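Local coordinates for stringent starvation protein B (Caulobacter vibrioides, PDB 2QAS), which probably acts as a dimeric adaptor that captures ssrA-tagged substrates and delivers them to the ClpX unfoldase for degradation, at residues R25-A31 with Y107-F113; L32-A36 with L83-E87; F51-A55 with L65-P69. All coordinates share one frame; numbering follows the deposited sequence.

Contact 1: R25-A31 with Y107-F113; sequences RGVVKAA and YAALTRF
Val-28 packs against Phe-113 at the apolar centre of this helix-to-strand contact, its CG2 3.8 Å from Phe-113 CD1. Valine and phenylalanine slide past each other in opposite directions, and one helical turn on, Ala-31 CB meets the far end of the same ring at CZ, 3.9 Å away. Val-28 CG1, anti to the backbone N (chi1 177°), is turned toward Leu-110, which points back at it, though their exact spacing is doubtful. Toward the surface, Lys-29 lays its aliphatic stem across the Tyr-107 ring at about a right angle; its CB stands over the ring face, 4.0 Å from the centroid, in a CH-pi contact. The lysine NZ then leaves for Glu-87, and Tyr-107 OH bonds to Gly-86 O.

The polar edge belongs to Arg-25. Extended from CG to NE, it carries its guanidinium to where the turn at 107-109 enters strand 110-115. NH1 donates to Leu-110 O at 2.7 Å, with the oxygen near the guanidinium plane but the donor 44° out of the carbonyl plane; NH2 adds a weak bond to the same oxygen. Ala-108 O lies over one face of the group.

The axis of helix segment 25-31 crosses that of strand 110-113 at 66°, 9.7 Å away at closest approach. Beyond them, Phe-113 is also packed by Leu-47 and Ile-49 of strand 47-52 and by Phe-120 and Leu-122 of strand 120-123, whereas Val-27, Ala-30 and Ala-31 also touch Ala-23, Met-19 and Met-14, respectively, of the second subunit.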
loop_
_atom_site.group_PDB
_atom_site.type_symbol
_atom_site.label_atom_id
_atom_site.label_comp_id
_atom_site.label_asym_id
_atom_site.label_seq_id
_atom_site.Cartn_x
_atom_site.Cartn_y
_atom_site.Cartn_z
ATOM N N ARG A 25 -0.992 -5.366 0.323
ATOM C CA ARG A 25 -2.135 -6.236 0.567
ATOM C C ARG A 25 -3.379 -5.410 0.265
ATOM O O ARG A 25 -4.423 -5.946 -0.120
ATOM C CB ARG A 25 -2.166 -6.714 2.022
ATOM C CG ARG A 25 -1.075 -7.725 2.361
ATOM C CD ARG A 25 -1.195 -8.214 3.796
ATOM N NE ARG A 25 -0.171 -9.208 4.119
ATOM C CZ ARG A 25 -0.135 -10.443 3.622
ATOM N NH1 ARG A 25 -1.073 -10.846 2.773
ATOM N NH2 ARG A 25 0.841 -11.276 3.969
ATOM N N GLY A 26 -3.238 -4.096 0.420
ATOM C CA GLY A 26 -4.333 -3.178 0.169
ATOM C C GLY A 26 -4.808 -3.153 -1.271
ATOM O O GLY A 26 -5.923 -2.706 -1.545
ATOM N N VAL A 27 -3.969 -3.611 -2.197
ATOM C CA VAL A 27 -4.360 -3.646 -3.608
ATOM C C VAL A 27 -5.387 -4.766 -3.785
ATOM O O VAL A 27 -6.320 -4.660 -4.584
ATOM C CB VAL A 27 -3.153 -3.917 -4.539
ATOM C CG1 VAL A 27 -3.632 -4.120 -5.972
ATOM C CG2 VAL A 27 -2.185 -2.753 -4.489
ATOM N N VAL A 28 -5.208 -5.842 -3.027
ATOM C CA VAL A 28 -6.132 -6.965 -3.090
ATOM C C VAL A 28 -7.492 -6.478 -2.616
ATOM O O VAL A 28 -8.513 -6.718 -3.255
ATOM C CB VAL A 28 -5.658 -8.117 -2.192
ATOM C CG1 VAL A 28 -6.676 -9.239 -2.205
ATOM C CG2 VAL A 28 -4.287 -8.616 -2.679
ATOM N N LYS A 29 -7.500 -5.776 -1.493
ATOM C CA LYS A 29 -8.737 -5.244 -0.946
ATOM C C LYS A 29 -9.423 -4.292 -1.911
ATOM O O LYS A 29 -10.646 -4.311 -2.058
ATOM C CB LYS A 29 -8.442 -4.519 0.352
ATOM C CG LYS A 29 -9.568 -3.672 0.861
ATOM C CD LYS A 29 -9.162 -3.127 2.202
ATOM C CE LYS A 29 -10.153 -2.123 2.728
ATOM N NZ LYS A 29 -9.567 -1.478 3.933
ATOM N N ALA A 30 -8.643 -3.452 -2.572
ATOM C CA ALA A 30 -9.232 -2.510 -3.513
ATOM C C ALA A 30 -9.766 -3.235 -4.749
ATOM O O ALA A 30 -10.787 -2.839 -5.307
ATOM C CB ALA A 30 -8.218 -1.459 -3.907
ATOM N N ALA A 31 -9.079 -4.296 -5.171
ATOM C CA ALA A 31 -9.505 -5.086 -6.324
ATOM C C ALA A 31 -10.801 -5.838 -5.987
ATOM O O ALA A 31 -11.702 -5.957 -6.826
ATOM C CB ALA A 31 -8.411 -6.073 -6.714
ATOM N N TYR A 107 -7.192 -10.208 5.015
ATOM C CA TYR A 107 -6.195 -9.840 4.029
ATOM C C TYR A 107 -4.819 -10.260 4.532
ATOM O O TYR A 107 -3.898 -10.472 3.747
ATOM C CB TYR A 107 -6.264 -8.345 3.754
ATOM C CG TYR A 107 -7.621 -7.957 3.224
ATOM C CD1 TYR A 107 -8.504 -7.209 3.995
ATOM C CD2 TYR A 107 -8.051 -8.397 1.969
ATOM C CE1 TYR A 107 -9.786 -6.908 3.534
ATOM C CE2 TYR A 107 -9.328 -8.103 1.499
ATOM C CZ TYR A 107 -10.192 -7.361 2.286
ATOM O OH TYR A 107 -11.464 -7.082 1.844
ATOM N N ALA A 108 -4.701 -10.413 5.846
ATOM C CA ALA A 108 -3.451 -10.825 6.465
ATOM C C ALA A 108 -3.102 -12.270 6.095
ATOM O O ALA A 108 -1.928 -12.648 6.049
ATOM C CB ALA A 108 -3.554 -10.693 7.974
ATOM N N ALA A 109 -4.120 -13.081 5.825
ATOM C CA ALA A 109 -3.883 -14.477 5.479
ATOM C C ALA A 109 -3.380 -14.653 4.047
ATOM O O ALA A 109 -2.814 -15.686 3.713
ATOM C CB ALA A 109 -5.146 -15.276 5.696
ATOM N N LEU A 110 -3.571 -13.638 3.211
ATOM C CA LEU A 110 -3.146 -13.704 1.818
ATOM C C LEU A 110 -1.668 -13.965 1.611
ATOM O O LEU A 110 -0.829 -13.466 2.360
ATOM C CB LEU A 110 -3.513 -12.414 1.096
ATOM C CG LEU A 110 -4.867 -12.400 0.397
ATOM C CD1 LEU A 110 -5.959 -12.889 1.330
ATOM C CD2 LEU A 110 -5.137 -10.987 -0.066
ATOM N N THR A 111 -1.353 -14.744 0.580
ATOM C CA THR A 111 0.033 -15.038 0.262
ATOM C C THR A 111 0.288 -14.829 -1.227
ATOM O O THR A 111 1.431 -14.721 -1.660
ATOM C CB THR A 111 0.426 -16.483 0.649
ATOM O OG1 THR A 111 -0.204 -17.411 -0.233
ATOM C CG2 THR A 111 -0.002 -16.790 2.073
ATOM N N ARG A 112 -0.771 -14.758 -2.022
ATOM C CA ARG A 112 -0.570 -14.548 -3.445
ATOM C C ARG A 112 -1.798 -13.957 -4.121
ATOM O O ARG A 112 -2.929 -14.237 -3.726
ATOM C CB ARG A 112 -0.187 -15.865 -4.123
ATOM C CG ARG A 112 0.458 -15.669 -5.481
ATOM C CD ARG A 112 0.079 -16.769 -6.454
ATOM N NE ARG A 112 0.659 -16.538 -7.775
ATOM C CZ ARG A 112 0.235 -17.122 -8.894
ATOM N NH1 ARG A 112 -0.784 -17.978 -8.854
ATOM N NH2 ARG A 112 0.825 -16.848 -10.056
ATOM N N PHE A 113 -1.562 -13.130 -5.134
ATOM C CA PHE A 113 -2.623 -12.479 -5.889
ATOM C C PHE A 113 -2.240 -12.525 -7.358
ATOM O O PHE A 113 -1.104 -12.213 -7.702
ATOM C CB PHE A 113 -2.772 -11.021 -5.469
ATOM C CG PHE A 113 -3.912 -10.319 -6.143
ATOM C CD1 PHE A 113 -5.228 -10.567 -5.748
ATOM C CD2 PHE A 113 -3.677 -9.434 -7.196
ATOM C CE1 PHE A 113 -6.298 -9.946 -6.395
ATOM C CE2 PHE A 113 -4.738 -8.805 -7.854
ATOM C CZ PHE A 113 -6.054 -9.063 -7.452
#

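Contact 2: L32-A36 with L83-E87; sequences LKKAA and LAPGE
Lys-33 reaches past Pro-85 to Glu-87 and can be followed atom by atom. Its CB leaves the helix with CG beside the backbone N (chi1 -76°), which sets CG 4.0 Å from Pro-85 CG. From there the chain is extended: CE passes near Pro-85 O, and NZ arrives 3.2 Å from Glu-87 OE1 in a salt bridge whose hydrogen bond is weak. The two side chains meet at about a right angle, the glutamate bending at chi2 (-75°) to turn its carboxylate back toward the helix. Its other oxygen, OE2, pairs with Lys-29, so two lysines one helical turn apart share this carboxylate and probably favour its ionised form.

Beneath this salt bridge, Pro-85 and Leu-83, two residues apart on one strand, both face the C-terminal part of the helix. The proline ring rests on Leu-32 and Ala-36: its CB lies 4.0 Å from Leu-32 CB, and its CD 3.5 Å from Ala-36 CB. The Ala-36 methyl therefore sits between the two strand residues, also touching Leu-83 CG at 4.0 Å. Leu-83 sends CD2 to Ala-35 CB, 3.7 Å away, and more loosely to Leu-32 CD2. Leu-83 CD2 and Pro-85 CG both approach Leu-32 O, which accepts a weak helical bond from Ala-36 N.

The contact sets the C-terminal part of helix 16-35, together with Ala-36, against an edge strand, 81-85, of the three-stranded antiparallel sheet within this chain. From the adjoining strand 89-96, Phe-90 packs on both Leu-32 and Leu-83, and Val-92 on Leu-83. Tyr-107, just after strand 99-106, packs against Leu-32 and Pro-85.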
loop_
_atom_site.group_PDB
_atom_site.type_symbol
_atom_site.label_atom_id
_atom_site.label_comp_id
_atom_site.label_asym_id
_atom_site.label_seq_id
_atom_site.Cartn_x
_atom_site.Cartn_y
_atom_site.Cartn_z
ATOM N N LEU A 32 -10.897 -6.344 -4.760
ATOM C CA LEU A 32 -12.099 -7.053 -4.337
ATOM C C LEU A 32 -13.303 -6.120 -4.202
ATOM O O LEU A 32 -14.437 -6.575 -4.230
ATOM C CB LEU A 32 -11.860 -7.796 -3.015
ATOM C CG LEU A 32 -10.927 -9.009 -3.134
ATOM C CD1 LEU A 32 -10.665 -9.624 -1.784
ATOM C CD2 LEU A 32 -11.554 -10.034 -4.052
ATOM N N LYS A 33 -13.069 -4.818 -4.052
ATOM C CA LYS A 33 -14.184 -3.878 -3.938
ATOM C C LYS A 33 -14.747 -3.585 -5.315
ATOM O O LYS A 33 -15.934 -3.315 -5.462
ATOM C CB LYS A 33 -13.761 -2.571 -3.245
ATOM C CG LYS A 33 -13.607 -2.731 -1.740
ATOM C CD LYS A 33 -13.403 -1.416 -1.014
ATOM C CE LYS A 33 -13.415 -1.635 0.506
ATOM N NZ LYS A 33 -13.267 -0.364 1.297
ATOM N N LYS A 34 -13.895 -3.635 -6.327
ATOM C CA LYS A 34 -14.364 -3.417 -7.687
ATOM C C LYS A 34 -15.115 -4.672 -8.130
ATOM O O LYS A 34 -16.068 -4.595 -8.898
ATOM C CB LYS A 34 -13.186 -3.154 -8.631
ATOM C CG LYS A 34 -12.411 -1.885 -8.315
ATOM C CD LYS A 34 -11.381 -1.587 -9.391
ATOM C CE LYS A 34 -10.615 -0.303 -9.087
ATOM N NZ LYS A 34 -9.708 0.085 -10.216
ATOM N N ALA A 35 -14.681 -5.826 -7.632
ATOM C CA ALA A 35 -15.311 -7.099 -7.975
ATOM C C ALA A 35 -16.643 -7.251 -7.254
ATOM O O ALA A 35 -17.527 -7.974 -7.708
ATOM C CB ALA A 35 -14.386 -8.259 -7.604
ATOM N N ALA A 36 -16.781 -6.578 -6.118
ATOM C CA ALA A 36 -18.008 -6.651 -5.341
ATOM C C ALA A 36 -19.024 -5.650 -5.867
ATOM O O ALA A 36 -20.189 -5.677 -5.477
ATOM C CB ALA A 36 -17.715 -6.384 -3.877
ATOM N N LEU A 83 -19.981 -11.447 -2.746
ATOM C CA LEU A 83 -18.644 -11.064 -2.329
ATOM C C LEU A 83 -18.813 -9.847 -1.417
ATOM O O LEU A 83 -19.368 -8.825 -1.836
ATOM C CB LEU A 83 -17.806 -10.692 -3.549
ATOM C CG LEU A 83 -16.424 -10.112 -3.273
ATOM C CD1 LEU A 83 -15.616 -11.069 -2.430
ATOM C CD2 LEU A 83 -15.741 -9.838 -4.582
ATOM N N ALA A 84 -18.357 -9.960 -0.173
ATOM C CA ALA A 84 -18.471 -8.868 0.792
ATOM C C ALA A 84 -17.097 -8.530 1.351
ATOM O O ALA A 84 -16.652 -9.132 2.328
ATOM C CB ALA A 84 -19.394 -9.263 1.922
ATOM N N PRO A 85 -16.403 -7.569 0.724
ATOM C CA PRO A 85 -15.068 -7.171 1.180
ATOM C C PRO A 85 -15.072 -6.117 2.283
ATOM O O PRO A 85 -15.232 -4.924 2.019
ATOM C CB PRO A 85 -14.399 -6.682 -0.104
ATOM C CG PRO A 85 -15.528 -6.071 -0.848
ATOM C CD PRO A 85 -16.677 -7.036 -0.625
ATOM N N GLY A 86 -14.912 -6.579 3.523
ATOM C CA GLY A 86 -14.878 -5.676 4.659
ATOM C C GLY A 86 -13.566 -4.913 4.649
ATOM O O GLY A 86 -12.804 -5.006 3.684
ATOM N N GLU A 87 -13.276 -4.170 5.712
ATOM C CA GLU A 87 -12.030 -3.409 5.737
ATOM C C GLU A 87 -10.837 -4.255 6.179
ATOM O O GLU A 87 -9.704 -3.959 5.806
ATOM C CB GLU A 87 -12.173 -2.153 6.620
ATOM C CG GLU A 87 -13.225 -1.120 6.112
ATOM C CD GLU A 87 -12.782 -0.277 4.895
ATOM O OE1 GLU A 87 -13.624 0.458 4.333
ATOM O OE2 GLU A 87 -11.602 -0.330 4.501
#

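Contact 3: F51-A55 with L65-P69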
loop_
_atom_site.group_PDB
_atom_site.type_symbol
_atom_site.label_atom_id
_atom_site.label_comp_id
_atom_site.label_asym_id
_atom_site.label_seq_id
_atom_site.Cartn_x
_atom_site.Cartn_y
_atom_site.Cartn_z
ATOM N N PHE A 51 -4.417 -18.181 -0.007
ATOM C CA PHE A 51 -4.297 -17.853 1.410
ATOM C C PHE A 51 -3.968 -19.038 2.314
ATOM O O PHE A 51 -4.152 -20.207 1.949
ATOM C CB PHE A 51 -5.588 -17.225 1.919
ATOM C CG PHE A 51 -6.770 -18.153 1.869
ATOM C CD1 PHE A 51 -7.428 -18.400 0.669
ATOM C CD2 PHE A 51 -7.220 -18.787 3.026
ATOM C CE1 PHE A 51 -8.517 -19.262 0.620
ATOM C CE2 PHE A 51 -8.307 -19.653 2.994
ATOM C CZ PHE A 51 -8.962 -19.894 1.789
ATOM N N LYS A 52 -3.506 -18.708 3.513
ATOM C CA LYS A 52 -3.145 -19.699 4.513
ATOM C C LYS A 52 -4.418 -20.102 5.243
ATOM O O LYS A 52 -5.030 -19.288 5.923
ATOM C CB LYS A 52 -2.138 -19.098 5.504
ATOM C CG LYS A 52 -1.247 -20.120 6.197
ATOM C CD LYS A 52 -0.201 -20.694 5.235
ATOM C CE LYS A 52 0.532 -21.888 5.849
ATOM N NZ LYS A 52 1.073 -21.573 7.205
ATOM N N THR A 53 -4.805 -21.363 5.086
ATOM C CA THR A 53 -6.008 -21.920 5.698
ATOM C C THR A 53 -6.032 -21.867 7.224
ATOM O O THR A 53 -7.095 -21.695 7.831
ATOM C CB THR A 53 -6.187 -23.384 5.277
ATOM O OG1 THR A 53 -6.295 -23.456 3.852
ATOM C CG2 THR A 53 -7.438 -23.974 5.901
ATOM N N LYS A 54 -4.866 -22.023 7.843
ATOM C CA LYS A 54 -4.776 -22.017 9.302
ATOM C C LYS A 54 -4.573 -20.638 9.915
ATOM O O LYS A 54 -4.677 -20.473 11.132
ATOM C CB LYS A 54 -3.668 -22.968 9.767
ATOM C CG LYS A 54 -4.062 -24.442 9.706
ATOM C CD LYS A 54 -2.934 -25.342 10.197
ATOM C CE LYS A 54 -3.410 -26.774 10.397
ATOM N NZ LYS A 54 -3.948 -27.361 9.140
ATOM N N ALA A 55 -4.281 -19.648 9.076
ATOM C CA ALA A 55 -4.103 -18.287 9.565
ATOM C C ALA A 55 -5.308 -17.961 10.455
ATOM O O ALA A 55 -6.428 -18.394 10.177
ATOM C CB ALA A 55 -4.035 -17.319 8.392
ATOM N N LEU A 65 -11.933 -26.946 5.004
ATOM C CA LEU A 65 -10.668 -26.499 5.580
ATOM C C LEU A 65 -9.697 -27.654 5.819
ATOM O O LEU A 65 -8.490 -27.505 5.638
ATOM C CB LEU A 65 -10.915 -25.768 6.902
ATOM C CG LEU A 65 -11.728 -24.472 6.865
ATOM C CD1 LEU A 65 -11.834 -23.894 8.272
ATOM C CD2 LEU A 65 -11.064 -23.483 5.928
ATOM N N SER A 66 -10.232 -28.801 6.229
ATOM C CA SER A 66 -9.422 -29.992 6.499
ATOM C C SER A 66 -8.767 -30.542 5.232
ATOM O O SER A 66 -7.701 -31.158 5.283
ATOM C CB SER A 66 -10.292 -31.081 7.127
ATOM O OG SER A 66 -10.944 -30.597 8.288
ATOM N N LYS A 67 -9.418 -30.320 4.098
ATOM C CA LYS A 67 -8.912 -30.783 2.814
ATOM C C LYS A 67 -7.678 -29.975 2.401
ATOM O O LYS A 67 -6.784 -30.489 1.729
ATOM C CB LYS A 67 -10.019 -30.642 1.771
ATOM C CG LYS A 67 -9.706 -31.219 0.404
ATOM C CD LYS A 67 -10.954 -31.138 -0.471
ATOM C CE LYS A 67 -10.835 -31.986 -1.718
ATOM N NZ LYS A 67 -12.156 -32.087 -2.397
ATOM N N TYR A 68 -7.635 -28.709 2.814
ATOM C CA TYR A 68 -6.522 -27.821 2.489
ATOM C C TYR A 68 -5.779 -27.391 3.750
ATOM O O TYR A 68 -6.031 -26.318 4.305
ATOM C CB TYR A 68 -7.051 -26.609 1.727
ATOM C CG TYR A 68 -7.661 -27.002 0.402
ATOM C CD1 TYR A 68 -6.853 -27.346 -0.683
ATOM C CD2 TYR A 68 -9.046 -27.107 0.251
ATOM C CE1 TYR A 68 -7.403 -27.792 -1.881
ATOM C CE2 TYR A 68 -9.607 -27.554 -0.945
ATOM C CZ TYR A 68 -8.776 -27.895 -2.004
ATOM O OH TYR A 68 -9.318 -28.347 -3.184
ATOM N N PRO A 69 -4.831 -28.229 4.204
ATOM C CA PRO A 69 -3.993 -28.041 5.393
ATOM C C PRO A 69 -3.393 -26.644 5.568
ATOM O O PRO A 69 -3.655 -25.982 6.577
ATOM C CB PRO A 69 -2.924 -29.125 5.237
ATOM C CG PRO A 69 -2.816 -29.282 3.743
ATOM C CD PRO A 69 -4.272 -29.295 3.350
HETATM O O HOH W 1 -2.500 -22.811 6.989
#
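Thr-53 and Pro-69 bring the backbones nearest, their CA atoms 6.5 Å apart, where strand 47-52 enters a turn and the chain leaves helix 62-67 at Tyr-68. Thr-53 uses both branches. OG1 lies beside the backbone N (chi1 -59°) and donates to Tyr-68 O at 2.9 Å, tilted 28° from the carbonyl plane; CG2, which also lies beside that carbonyl oxygen, packs on Leu-65 CD2, 3.7 Å away. The Lys-54 side chain curls round Pro-69 O, its CG 3.5 Å from that oxygen, then bends at its last torsion (chi4 59°) so that NZ hydrogen-bonds to the same oxygen at 2.9 Å. A water that accepts from Lys-54 N at 2.6 Å also donates weakly to Pro-69 O. Two successive carbonyls just past the helix are thus held by two successive side chains of the turn.

Thr-53 and Asp-70 are joined by backbone hydrogen bonding, and Phe-51 likewise with Met-72, so the arrangement is a connection between adjacent antiparallel strands, 47-52 and 71-76, with a short helix inserted. Tyr-68 also packs on an apolar side chain of the bound peptide, placing this connection beside the peptide site of the SspB fold.

Overall arrangement
From the N terminus, helix 16-35 supplies one side of contact 1 and then, with its C-terminal part, one side of contact 2. Strand 47-52 follows and runs into contact 3, a short closure across about ten residues that include the start of helix 62-67. Strand 81-85 then returns to the helix end, closing contact 2 around contact 3, and residues 107-113 close contact 1 around both; none cross. Contacts 1 and 2 abut, and the shared helix packs on a strand of each sheet. Contact 1 meets contact 3 through neighbouring strands 110-115 and 47-52. Contacts 2 and 3 lie on opposite sides of the chain's centre, their centres about 21 Å apart.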